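Local coordinates for protein tRNA (adenine(9)-N1)-methyltransferase (Sulfolobus acidocaldarius, PDB 5A7Z) that transfers a methyl group from S-adenosyl-L-methionine to N1 of adenosine 9 in tRNA, as a SPOUT-type enzyme of the Trm10 family, at residues 111-116 / 149-154; 133-138 / 240-245; 176-181 / 197-202; 183-188 / 226-231. One frame throughout, in Å; residues are numbered along the deposited sequence.

Interaction 1. Residues 111-116 / 149-154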
loop_
_atom_site.group_PDB
_atom_site.type_symbol
_atom_site.label_atom_id
_atom_site.label_comp_id
_atom_site.label_asym_id
_atom_site.label_seq_id
_atom_site.Cartn_x
_atom_site.Cartn_y
_atom_site.Cartn_z
ATOM N N VAL A 111 5.572 -3.118 -6.468
ATOM C CA VAL A 111 6.041 -2.898 -7.838
ATOM C C VAL A 111 5.239 -3.761 -8.753
ATOM O O VAL A 111 5.171 -4.988 -8.553
ATOM C CB VAL A 111 7.522 -3.258 -7.952
ATOM C CG1 VAL A 111 7.993 -3.139 -9.371
ATOM C CG2 VAL A 111 8.346 -2.350 -7.040
ATOM N N ILE A 112 4.539 -3.135 -9.686
ATOM C CA ILE A 112 3.856 -3.871 -10.746
ATOM C C ILE A 112 4.750 -3.894 -11.977
ATOM O O ILE A 112 5.052 -2.840 -12.571
ATOM C CB ILE A 112 2.499 -3.241 -11.126
ATOM C CG1 ILE A 112 1.659 -2.955 -9.863
ATOM C CG2 ILE A 112 1.733 -4.155 -12.084
ATOM C CD1 ILE A 112 1.528 -4.145 -8.965
ATOM N N ASP A 113 5.163 -5.099 -12.359
ATOM C CA ASP A 113 6.119 -5.268 -13.464
ATOM C C ASP A 113 5.377 -5.536 -14.764
ATOM O O ASP A 113 4.939 -6.648 -15.036
ATOM C CB ASP A 113 7.087 -6.399 -13.150
ATOM C CG ASP A 113 8.264 -6.482 -14.139
ATOM O OD1 ASP A 113 8.185 -5.937 -15.292
ATOM O OD2 ASP A 113 9.272 -7.132 -13.758
ATOM N N LEU A 114 5.260 -4.502 -15.575
ATOM C CA LEU A 114 4.577 -4.614 -16.848
ATOM C C LEU A 114 5.550 -4.667 -18.032
ATOM O O LEU A 114 5.156 -4.434 -19.156
ATOM C CB LEU A 114 3.622 -3.434 -17.018
ATOM C CG LEU A 114 2.380 -3.409 -16.111
ATOM C CD1 LEU A 114 1.404 -2.354 -16.618
ATOM C CD2 LEU A 114 1.698 -4.771 -16.006
ATOM N N GLY A 115 6.812 -4.986 -17.780
ATOM C CA GLY A 115 7.749 -5.325 -18.859
ATOM C C GLY A 115 7.156 -6.282 -19.896
ATOM O O GLY A 115 7.348 -6.094 -21.055
ATOM N N LEU A 116 6.383 -7.271 -19.459
ATOM C CA LEU A 116 5.808 -8.274 -20.361
ATOM C C LEU A 116 4.620 -7.799 -21.246
ATOM O O LEU A 116 4.103 -8.596 -22.019
ATOM C CB LEU A 116 5.346 -9.515 -19.550
ATOM C CG LEU A 116 3.903 -9.540 -18.962
ATOM C CD1 LEU A 116 3.550 -10.938 -18.460
ATOM C CD2 LEU A 116 3.677 -8.513 -17.859
ATOM N N THR A 149 4.736 1.504 -7.588
ATOM C CA THR A 149 5.557 1.700 -8.767
ATOM C C THR A 149 5.053 0.763 -9.857
ATOM O O THR A 149 4.799 -0.452 -9.598
ATOM C CB THR A 149 7.033 1.387 -8.455
ATOM O OG1 THR A 149 7.597 2.472 -7.726
ATOM C CG2 THR A 149 7.842 1.199 -9.710
ATOM N N VAL A 150 4.846 1.327 -11.040
ATOM C CA VAL A 150 4.546 0.552 -12.247
ATOM C C VAL A 150 5.697 0.640 -13.195
ATOM O O VAL A 150 6.219 1.753 -13.514
ATOM C CB VAL A 150 3.306 1.056 -12.996
ATOM C CG1 VAL A 150 3.025 0.180 -14.212
ATOM C CG2 VAL A 150 2.116 1.086 -12.069
ATOM N N VAL A 151 6.179 -0.507 -13.582
ATOM C CA VAL A 151 7.348 -0.537 -14.397
ATOM C C VAL A 151 7.152 -1.308 -15.660
ATOM O O VAL A 151 6.603 -2.370 -15.677
ATOM C CB VAL A 151 8.559 -1.051 -13.620
ATOM C CG1 VAL A 151 8.403 -2.513 -13.335
ATOM C CG2 VAL A 151 9.818 -0.821 -14.410
ATOM N N GLY A 152 7.603 -0.730 -16.742
ATOM C CA GLY A 152 7.584 -1.458 -17.983
ATOM C C GLY A 152 7.168 -0.611 -19.124
ATOM O O GLY A 152 7.352 -0.998 -20.237
ATOM N N LYS A 153 6.602 0.545 -18.827
ATOM C CA LYS A 153 6.150 1.487 -19.835
ATOM C C LYS A 153 6.186 2.856 -19.283
ATOM O O LYS A 153 5.474 3.124 -18.368
ATOM C CB LYS A 153 4.711 1.235 -20.207
ATOM C CG LYS A 153 4.430 -0.058 -20.950
ATOM C CD LYS A 153 2.998 -0.065 -21.445
ATOM C CE LYS A 153 2.031 -0.148 -20.289
ATOM N NZ LYS A 153 0.631 -0.275 -20.716
ATOM N N ALA A 154 6.976 3.732 -19.870
ATOM C CA ALA A 154 7.162 5.075 -19.369
ATOM C C ALA A 154 6.024 6.082 -19.608
ATOM O O ALA A 154 5.995 7.118 -18.974
ATOM C CB ALA A 154 8.464 5.627 -19.915
#
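Val111, Ile112 and Asp113 pair in parallel with Thr149, Val150 and Val151, the two short strand axes approaching to 4.6 Å with 16° between their directions. Ile112 N donates to Thr149 O at 2.7 Å, and Val151 N donates to Ile112 O at 2.8 Å. Leu114 N continues the pattern to Val151 O, but this bond is modelled very short and its exact length is doubtful. Val111, Asp113, Thr149 and Val151 share one face of the sheet, Ile112 and Val150 the other. Val151 carries the first face. Its CG1 sits between the backbone N and the carbonyl carbon (chi1 70°), which leans it over the neighbouring strand. There it lies 3.6 Å from Asp113 CA and 4.0 Å from Val111 CG1. On the other face, Leu114 CD1 reaches Val150 CG1 at 3.9 Å, the two side chains crossing at a slant. Beyond the strands the chains still touch. Gly152 CA lies 3.6 Å from Gly115 N. Gly152 has backbone angles (phi 139°) that only glycine adopts easily, and a CB would run into the chain at Leu114 and Gly115. Asp113 shapes the turn from its own side. Its OD1 accepts from Gly115 N at 3.0 Å, closing an Asx turn. The same carboxylate also takes the backbone N atoms of Ala212 and Thr213, at the start of helix 211-220. Strand 109-113, helix 122-142 and strand 148-151 form a beta-alpha-beta unit, the building block of the Rossmann-like SPOUT fold.

Interaction 2. Residues 133-138 / 240-245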
loop_
_atom_site.group_PDB
_atom_site.type_symbol
_atom_site.label_atom_id
_atom_site.label_comp_id
_atom_site.label_asym_id
_atom_site.label_seq_id
_atom_site.Cartn_x
_atom_site.Cartn_y
_atom_site.Cartn_z
ATOM N N ASP A 133 -5.172 -0.279 -12.457
ATOM C CA ASP A 133 -5.940 0.866 -11.996
ATOM C C ASP A 133 -6.560 0.653 -10.613
ATOM O O ASP A 133 -6.495 1.537 -9.764
ATOM C CB ASP A 133 -7.041 1.188 -12.999
ATOM C CG ASP A 133 -6.513 1.852 -14.265
ATOM O OD1 ASP A 133 -5.284 1.752 -14.585
ATOM O OD2 ASP A 133 -7.350 2.408 -14.984
ATOM N N LEU A 134 -7.143 -0.529 -10.402
ATOM C CA LEU A 134 -7.639 -0.947 -9.110
ATOM C C LEU A 134 -6.595 -0.922 -7.997
ATOM O O LEU A 134 -6.949 -0.740 -6.836
ATOM C CB LEU A 134 -8.224 -2.371 -9.209
ATOM C CG LEU A 134 -9.537 -2.461 -9.993
ATOM C CD1 LEU A 134 -10.032 -3.901 -10.113
ATOM C CD2 LEU A 134 -10.601 -1.599 -9.332
ATOM N N CYS A 135 -5.329 -1.163 -8.347
ATOM C CA CYS A 135 -4.221 -1.097 -7.398
ATOM C C CYS A 135 -4.074 0.290 -6.832
ATOM O O CYS A 135 -3.660 0.430 -5.706
ATOM C CB CYS A 135 -2.877 -1.519 -8.037
ATOM S SG CYS A 135 -2.743 -3.302 -8.354
ATOM N N LEU A 136 -4.385 1.323 -7.613
ATOM C CA LEU A 136 -4.339 2.666 -7.077
ATOM C C LEU A 136 -5.352 2.839 -5.931
ATOM O O LEU A 136 -5.063 3.538 -4.943
ATOM C CB LEU A 136 -4.592 3.687 -8.154
ATOM C CG LEU A 136 -4.406 5.154 -7.731
ATOM C CD1 LEU A 136 -2.943 5.528 -7.535
ATOM C CD2 LEU A 136 -5.035 6.038 -8.772
ATOM N N SER A 137 -6.520 2.197 -6.038
ATOM C CA SER A 137 -7.523 2.254 -4.929
ATOM C C SER A 137 -7.076 1.456 -3.731
ATOM O O SER A 137 -7.228 1.890 -2.615
ATOM C CB SER A 137 -8.900 1.759 -5.369
ATOM O OG SER A 137 -9.547 2.751 -6.122
ATOM N N VAL A 138 -6.499 0.295 -3.973
ATOM C CA VAL A 138 -5.903 -0.478 -2.906
ATOM C C VAL A 138 -4.775 0.273 -2.194
ATOM O O VAL A 138 -4.772 0.375 -0.961
ATOM C CB VAL A 138 -5.403 -1.836 -3.414
ATOM C CG1 VAL A 138 -4.654 -2.559 -2.327
ATOM C CG2 VAL A 138 -6.588 -2.696 -3.905
ATOM N N ASP A 240 -5.849 -14.398 -8.236
ATOM C CA ASP A 240 -4.696 -14.124 -9.107
ATOM C C ASP A 240 -4.733 -12.730 -9.710
ATOM O O ASP A 240 -3.874 -12.387 -10.523
ATOM C CB ASP A 240 -4.558 -15.168 -10.209
ATOM C CG ASP A 240 -5.856 -15.458 -10.901
ATOM O OD1 ASP A 240 -6.792 -14.640 -10.796
ATOM O OD2 ASP A 240 -5.949 -16.528 -11.536
ATOM N N GLU A 241 -5.710 -11.935 -9.296
ATOM C CA GLU A 241 -5.773 -10.533 -9.659
ATOM C C GLU A 241 -4.674 -9.737 -8.936
ATOM O O GLU A 241 -4.485 -9.871 -7.726
ATOM C CB GLU A 241 -7.151 -9.947 -9.312
ATOM C CG GLU A 241 -8.304 -10.455 -10.178
ATOM C CD GLU A 241 -8.975 -11.735 -9.644
ATOM O OE1 GLU A 241 -8.684 -12.183 -8.493
ATOM O OE2 GLU A 241 -9.807 -12.296 -10.386
ATOM N N ILE A 242 -3.978 -8.895 -9.689
ATOM C CA ILE A 242 -2.823 -8.136 -9.176
ATOM C C ILE A 242 -3.279 -7.302 -8.006
ATOM O O ILE A 242 -2.718 -7.394 -6.955
ATOM C CB ILE A 242 -2.204 -7.234 -10.281
ATOM C CG1 ILE A 242 -1.427 -8.086 -11.289
ATOM C CG2 ILE A 242 -1.287 -6.168 -9.695
ATOM C CD1 ILE A 242 -1.197 -7.399 -12.623
ATOM N N ASN A 243 -4.325 -6.511 -8.197
ATOM C CA ASN A 243 -4.932 -5.745 -7.106
ATOM C C ASN A 243 -5.333 -6.564 -5.839
ATOM O O ASN A 243 -5.246 -6.067 -4.723
ATOM C CB ASN A 243 -6.133 -4.982 -7.623
ATOM C CG ASN A 243 -7.191 -5.894 -8.218
ATOM O OD1 ASN A 243 -6.914 -6.671 -9.113
ATOM N ND2 ASN A 243 -8.404 -5.772 -7.743
ATOM N N LYS A 244 -5.755 -7.811 -6.015
ATOM C CA LYS A 244 -6.110 -8.652 -4.882
ATOM C C LYS A 244 -4.866 -9.201 -4.156
ATOM O O LYS A 244 -4.806 -9.205 -2.937
ATOM C CB LYS A 244 -6.999 -9.795 -5.348
ATOM C CG LYS A 244 -8.315 -9.344 -5.968
ATOM C CD LYS A 244 -9.451 -9.342 -4.972
ATOM C CE LYS A 244 -10.756 -9.763 -5.625
ATOM N NZ LYS A 244 -11.004 -11.217 -5.431
ATOM N N ILE A 245 -3.872 -9.632 -4.920
ATOM C CA ILE A 245 -2.574 -9.998 -4.370
ATOM C C ILE A 245 -1.961 -8.825 -3.588
ATOM O O ILE A 245 -1.432 -9.008 -2.476
ATOM C CB ILE A 245 -1.573 -10.410 -5.492
ATOM C CG1 ILE A 245 -2.035 -11.680 -6.222
ATOM C CG2 ILE A 245 -0.187 -10.645 -4.922
ATOM C CD1 ILE A 245 -2.190 -12.878 -5.311
#
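Cys135 SG rests against the first turn of helix 242-255, and this is where the contact is tight. SG stands 3.5 Å from Ile242 CG2 and 3.5 Å from Asn243 CA. The thiol is turned beside its own backbone N (chi1 -72°), which brings SG up against the opposing turn. Asn243 CB belongs to this tight part too, packed between SG and Leu134 CB, the latter at 3.7 Å. Val138, one turn on, adds CG2 at 3.7 Å from Asn243 O. No hydrogen bond crosses between the two segments; the packing is by shape. Helices 122-142 and 242-255 lie next to each other in the alpha/beta SPOUT domain, with Ile242 reaching down to the central sheet. Gln131, a turn earlier on helix 122-142, accepts from Ile242 N through OE1 and so ties down the start of the second helix. The solvent side begins at Leu134, an exposed residue whose side chain lies over the amide at the edge of the contact. Leu134 runs alongside Asn243 in the same direction, and its CD1 comes to 3.4 Å from Asn243 ND2. Asn243 CG stands between its backbone N and carbonyl carbon (chi1 59°), which lays the amide along the leucine. An alanine here takes away the amide, and is likely to leave a gap beside Leu134 CD1 and let that leucine turn.

Interaction 3. Residues 176-181 / 197-202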
loop_
_atom_site.group_PDB
_atom_site.type_symbol
_atom_site.label_atom_id
_atom_site.label_comp_id
_atom_site.label_asym_id
_atom_site.label_seq_id
_atom_site.Cartn_x
_atom_site.Cartn_y
_atom_site.Cartn_z
ATOM N N VAL A 176 11.085 -9.359 -2.992
ATOM C CA VAL A 176 10.674 -10.707 -3.303
ATOM C C VAL A 176 9.739 -10.650 -4.508
ATOM O O VAL A 176 9.149 -9.608 -4.780
ATOM C CB VAL A 176 10.000 -11.335 -2.104
ATOM C CG1 VAL A 176 8.649 -10.698 -1.864
ATOM C CG2 VAL A 176 9.869 -12.828 -2.293
ATOM N N ILE A 177 9.676 -11.737 -5.273
ATOM C CA ILE A 177 8.876 -11.799 -6.479
ATOM C C ILE A 177 7.694 -12.714 -6.197
ATOM O O ILE A 177 7.864 -13.853 -5.770
ATOM C CB ILE A 177 9.658 -12.413 -7.669
ATOM C CG1 ILE A 177 11.061 -11.810 -7.818
ATOM C CG2 ILE A 177 8.875 -12.282 -8.956
ATOM C CD1 ILE A 177 11.122 -10.308 -7.962
ATOM N N LEU A 178 6.500 -12.228 -6.482
ATOM C CA LEU A 178 5.316 -13.024 -6.293
ATOM C C LEU A 178 5.054 -13.837 -7.527
ATOM O O LEU A 178 4.935 -13.307 -8.603
ATOM C CB LEU A 178 4.134 -12.130 -5.909
ATOM C CG LEU A 178 4.426 -11.649 -4.475
ATOM C CD1 LEU A 178 4.077 -10.210 -4.258
ATOM C CD2 LEU A 178 3.758 -12.556 -3.452
ATOM N N ASP A 179 5.020 -15.145 -7.345
ATOM C CA ASP A 179 5.056 -16.087 -8.447
ATOM C C ASP A 179 4.313 -17.361 -8.032
ATOM O O ASP A 179 4.786 -18.090 -7.159
ATOM C CB ASP A 179 6.514 -16.418 -8.786
ATOM C CG ASP A 179 6.660 -17.253 -10.069
ATOM O OD1 ASP A 179 5.645 -17.647 -10.662
ATOM O OD2 ASP A 179 7.814 -17.508 -10.478
ATOM N N PRO A 180 3.161 -17.634 -8.658
ATOM C CA PRO A 180 2.405 -18.873 -8.377
ATOM C C PRO A 180 3.254 -20.127 -8.490
ATOM O O PRO A 180 2.942 -21.151 -7.878
ATOM C CB PRO A 180 1.316 -18.889 -9.455
ATOM C CG PRO A 180 1.692 -17.830 -10.454
ATOM C CD PRO A 180 2.520 -16.827 -9.711
ATOM N N TYR A 181 4.316 -20.043 -9.276
ATOM C CA TYR A 181 5.166 -21.184 -9.540
ATOM C C TYR A 181 6.540 -21.001 -8.910
ATOM O O TYR A 181 7.468 -21.730 -9.221
ATOM C CB TYR A 181 5.282 -21.383 -11.045
ATOM C CG TYR A 181 4.051 -21.988 -11.687
ATOM C CD1 TYR A 181 3.789 -23.351 -11.573
ATOM C CD2 TYR A 181 3.176 -21.217 -12.440
ATOM C CE1 TYR A 181 2.686 -23.925 -12.178
ATOM C CE2 TYR A 181 2.066 -21.785 -13.043
ATOM C CZ TYR A 181 1.837 -23.144 -12.912
ATOM O OH TYR A 181 0.747 -23.734 -13.504
ATOM N N PHE A 197 7.966 -5.664 -3.062
ATOM C CA PHE A 197 7.164 -6.790 -3.606
ATOM C C PHE A 197 6.873 -6.606 -5.068
ATOM O O PHE A 197 6.313 -5.600 -5.462
ATOM C CB PHE A 197 5.864 -6.947 -2.808
ATOM C CG PHE A 197 6.112 -7.150 -1.365
ATOM C CD1 PHE A 197 6.460 -6.084 -0.573
ATOM C CD2 PHE A 197 6.204 -8.422 -0.847
ATOM C CE1 PHE A 197 6.806 -6.270 0.749
ATOM C CE2 PHE A 197 6.527 -8.617 0.486
ATOM C CZ PHE A 197 6.834 -7.541 1.280
ATOM N N VAL A 198 7.315 -7.573 -5.878
ATOM C CA VAL A 198 7.219 -7.498 -7.318
ATOM C C VAL A 198 6.154 -8.480 -7.813
ATOM O O VAL A 198 6.238 -9.692 -7.561
ATOM C CB VAL A 198 8.572 -7.812 -7.994
ATOM C CG1 VAL A 198 8.447 -7.710 -9.509
ATOM C CG2 VAL A 198 9.664 -6.856 -7.512
ATOM N N ILE A 199 5.160 -7.914 -8.509
ATOM C CA ILE A 199 4.068 -8.647 -9.149
ATOM C C ILE A 199 4.056 -8.332 -10.647
ATOM O O ILE A 199 3.834 -7.191 -11.062
ATOM C CB ILE A 199 2.690 -8.274 -8.522
ATOM C CG1 ILE A 199 2.843 -8.037 -7.013
ATOM C CG2 ILE A 199 1.683 -9.403 -8.762
ATOM C CD1 ILE A 199 1.702 -7.276 -6.354
ATOM N N GLY A 200 4.322 -9.344 -11.460
ATOM C CA GLY A 200 4.250 -9.202 -12.915
ATOM C C GLY A 200 2.912 -9.675 -13.424
ATOM O O GLY A 200 1.959 -9.787 -12.661
ATOM N N GLY A 201 2.847 -9.950 -14.720
ATOM C CA GLY A 201 1.623 -10.423 -15.361
ATOM C C GLY A 201 1.582 -11.937 -15.539
ATOM O O GLY A 201 2.614 -12.612 -15.454
ATOM N N ILE A 202 0.394 -12.458 -15.795
ATOM C CA ILE A 202 0.198 -13.870 -16.065
ATOM C C ILE A 202 0.375 -14.148 -17.527
ATOM O O ILE A 202 -0.332 -13.627 -18.358
ATOM C CB ILE A 202 -1.203 -14.325 -15.699
ATOM C CG1 ILE A 202 -2.232 -13.481 -16.443
ATOM C CG2 ILE A 202 -1.422 -14.239 -14.210
ATOM C CD1 ILE A 202 -3.578 -14.150 -16.634
#
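Leu178 lies against three successive residues of the neighbouring strand, Phe197, Val198 and Ile199. Its CB is 3.6 Å from Val198 O, the same oxygen that accepts a nearly straight bond from Leu178 N at 2.8 Å. CG, a little farther off, stands beside the backbone N (chi1 -71°), and this directs the chain across the strand. At the tip, CD1 touches Ile199 CG1 at 3.7 Å and Phe197 CB at 4.0 Å, and it meets the Phe197 ring at its edge, near the ring plane. On the same face Val176 CG1 meets the ring obliquely, 3.5 Å from Phe197 CD2. On the opposite face Ile177 runs alongside Val198, with Ile177 CD1 at 3.6 Å from Val198 CB. The strands run in parallel, with 30° between their short axes, and Val198 N returns a bond to Val176 O. After strand 175-178, Asp179 takes Tyr181 N with OD1 in an Asx turn, the N-H arriving from above the carboxylate plane, while OD2 forms salt bridges with Arg207 and Arg226. Strands 175-178 and 196-202 are adjacent parallel strands of the central sheet of the SPOUT domain, with Ile245 and Ile249 of helix 242-255 on the Leu178 face. In SPOUT enzymes the C-terminal part of the sheet carries a trefoil knot whose loops bind the cofactor; the loop after Leu178 probably belongs to that region.

Interaction 4. Residues 183-188 / 226-231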
loop_
_atom_site.group_PDB
_atom_site.type_symbol
_atom_site.label_atom_id
_atom_site.label_comp_id
_atom_site.label_asym_id
_atom_site.label_seq_id
_atom_site.Cartn_x
_atom_site.Cartn_y
_atom_site.Cartn_z
ATOM N N ASP A 183 9.284 -21.269 -5.787
ATOM C CA ASP A 183 9.609 -22.458 -5.004
ATOM C C ASP A 183 9.482 -22.219 -3.499
ATOM O O ASP A 183 9.380 -23.158 -2.732
ATOM C CB ASP A 183 11.017 -22.976 -5.347
ATOM C CG ASP A 183 12.110 -21.960 -5.048
ATOM O OD1 ASP A 183 11.804 -20.754 -4.988
ATOM O OD2 ASP A 183 13.287 -22.367 -4.893
ATOM N N VAL A 184 9.502 -20.958 -3.084
ATOM C CA VAL A 184 9.286 -20.609 -1.690
ATOM C C VAL A 184 7.788 -20.411 -1.464
ATOM O O VAL A 184 7.109 -19.779 -2.274
ATOM C CB VAL A 184 10.011 -19.284 -1.322
ATOM C CG1 VAL A 184 9.837 -18.979 0.160
ATOM C CG2 VAL A 184 11.492 -19.335 -1.703
ATOM N N VAL A 185 7.278 -20.932 -0.357
ATOM C CA VAL A 185 5.885 -20.722 0.016
ATOM C C VAL A 185 5.809 -19.507 0.930
ATOM O O VAL A 185 6.576 -19.394 1.862
ATOM C CB VAL A 185 5.295 -21.958 0.744
ATOM C CG1 VAL A 185 3.990 -21.600 1.472
ATOM C CG2 VAL A 185 5.067 -23.105 -0.250
ATOM N N ALA A 186 4.887 -18.594 0.657
ATOM C CA ALA A 186 4.809 -17.393 1.459
ATOM C C ALA A 186 4.335 -17.726 2.878
ATOM O O ALA A 186 3.400 -18.494 3.073
ATOM C CB ALA A 186 3.885 -16.378 0.810
ATOM N N THR A 187 5.004 -17.141 3.857
ATOM C CA THR A 187 4.548 -17.166 5.227
ATOM C C THR A 187 4.391 -15.731 5.688
ATOM O O THR A 187 4.825 -14.789 5.009
ATOM C CB THR A 187 5.585 -17.810 6.140
ATOM O OG1 THR A 187 6.754 -17.007 6.131
ATOM C CG2 THR A 187 5.942 -19.207 5.687
ATOM N N ASP A 188 3.785 -15.568 6.851
ATOM C CA ASP A 188 3.605 -14.257 7.449
ATOM C C ASP A 188 4.949 -13.552 7.562
ATOM O O ASP A 188 5.084 -12.382 7.207
ATOM C CB ASP A 188 2.920 -14.378 8.834
ATOM C CG ASP A 188 1.395 -14.618 8.725
ATOM O OD1 ASP A 188 0.679 -13.660 8.353
ATOM O OD2 ASP A 188 0.913 -15.759 9.001
ATOM N N ARG A 226 11.471 -16.184 -5.048
ATOM C CA ARG A 226 10.222 -16.278 -5.758
ATOM C C ARG A 226 9.234 -16.997 -4.873
ATOM O O ARG A 226 9.413 -18.186 -4.582
ATOM C CB ARG A 226 10.388 -17.096 -7.037
ATOM C CG ARG A 226 11.350 -16.529 -8.058
ATOM C CD ARG A 226 10.838 -16.717 -9.484
ATOM N NE ARG A 226 11.269 -15.595 -10.306
ATOM C CZ ARG A 226 10.491 -14.848 -11.075
ATOM N NH1 ARG A 226 9.186 -15.093 -11.211
ATOM N NH2 ARG A 226 11.043 -13.839 -11.732
ATOM N N VAL A 227 8.135 -16.323 -4.560
ATOM C CA VAL A 227 7.318 -16.686 -3.435
ATOM C C VAL A 227 5.902 -16.980 -3.918
ATOM O O VAL A 227 5.286 -16.161 -4.593
ATOM C CB VAL A 227 7.363 -15.563 -2.395
ATOM C CG1 VAL A 227 6.142 -15.567 -1.501
ATOM C CG2 VAL A 227 8.629 -15.699 -1.572
ATOM N N LYS A 228 5.427 -18.199 -3.650
ATOM C CA LYS A 228 4.051 -18.563 -3.989
ATOM C C LYS A 228 3.145 -18.460 -2.759
ATOM O O LYS A 228 3.470 -18.946 -1.671
ATOM C CB LYS A 228 3.966 -19.968 -4.597
ATOM C CG LYS A 228 4.713 -21.032 -3.825
ATOM C CD LYS A 228 4.443 -22.412 -4.386
ATOM C CE LYS A 228 5.463 -23.408 -3.865
ATOM N NZ LYS A 228 5.172 -24.790 -4.353
ATOM N N ILE A 229 2.025 -17.791 -2.938
ATOM C CA ILE A 229 1.057 -17.644 -1.886
ATOM C C ILE A 229 0.078 -18.815 -1.953
ATOM O O ILE A 229 -0.537 -19.024 -2.976
ATOM C CB ILE A 229 0.289 -16.332 -2.043
ATOM C CG1 ILE A 229 1.207 -15.157 -1.694
ATOM C CG2 ILE A 229 -0.958 -16.352 -1.164
ATOM C CD1 ILE A 229 0.582 -13.798 -1.944
ATOM N N GLN A 230 -0.026 -19.576 -0.859
ATOM C CA GLN A 230 -0.931 -20.751 -0.772
ATOM C C GLN A 230 -1.946 -20.625 0.366
ATOM O O GLN A 230 -1.675 -20.023 1.400
ATOM C CB GLN A 230 -0.137 -22.025 -0.528
ATOM C CG GLN A 230 1.008 -22.246 -1.484
ATOM C CD GLN A 230 1.566 -23.638 -1.357
ATOM O OE1 GLN A 230 1.706 -24.158 -0.250
ATOM N NE2 GLN A 230 1.886 -24.253 -2.481
ATOM N N LEU A 231 -3.106 -21.224 0.172
ATOM C CA LEU A 231 -4.074 -21.370 1.230
ATOM C C LEU A 231 -4.205 -22.857 1.511
ATOM O O LEU A 231 -4.492 -23.637 0.601
ATOM C CB LEU A 231 -5.410 -20.802 0.783
ATOM C CG LEU A 231 -6.550 -20.818 1.794
ATOM C CD1 LEU A 231 -6.304 -19.772 2.870
ATOM C CD2 LEU A 231 -7.878 -20.572 1.091
HETATM O O HOH W 1 13.158 -18.607 -5.139
HETATM O O HOH W 2 1.562 -19.253 1.213
#
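Ala186 presses its CB against Val227 CG1 at 3.3 Å, a tight carbon pair. Ala186 CB also touches Ile229 CG1, and Val184 CB meets Val227 CG2 at 3.9 Å on the same face. On the other face Lys228 bends over the neighbouring strand. Its CG lies between the backbone N and the carbonyl carbon (chi1 48°), and the extended chain beyond brings CE to 3.6 Å from Val185 CG2. Gln230 crosses Val185 at about a right angle, with OE1 3.5 Å from the same CG2. Were Val185 an alanine, CG1 and CG2 would be gone, and Lys228 CE and Gln230 OE1 would probably lose the surface they lie against. Backbone bonds of the parallel pairing set this register: Val184 N to Arg226 O, Lys228 N to Val184 O at 2.7 Å, and Ala186 N to Lys228 O. Water reinforces both ends. One molecule joins Asp183 OD1 to Arg226 N, and another joins Ala186 O to Gln230 N. Farther out, the guanidinium of Arg226 is held by a salt bridge to Asp210. Strand 184-185 thus pairs in parallel at the edge of the SPOUT-domain sheet. Strand 226-228 lies between it and strand 175-178, with Ile229 touching helices 242-255 and 259-265 and Ala186 meeting Leu259.

Interactions 1, 3 and 4 follow one another across a single sheet, and interaction 2 is the helix pair packed on it. Interactions 1 and 3 have centres about 12 Å apart and join where Val111 N meets Phe197 O and Asp113 N meets Ile199 O, each at 2.8 Å. Interactions 3 and 4 are closer, about 10 Å between centres, and join where Ile177 O meets Val227 N at 2.8 Å. Interactions 1 and 4 do not touch. Interaction 2 reaches the sheet through Ile242 CG2, 3.5 Å from Ile112 CD1 of interaction 1, and through Ile245 against Ile199 of interaction 3. By analogy with SPOUT relatives, the loops around these strand ends probably include the S-adenosyl-L-methionine site.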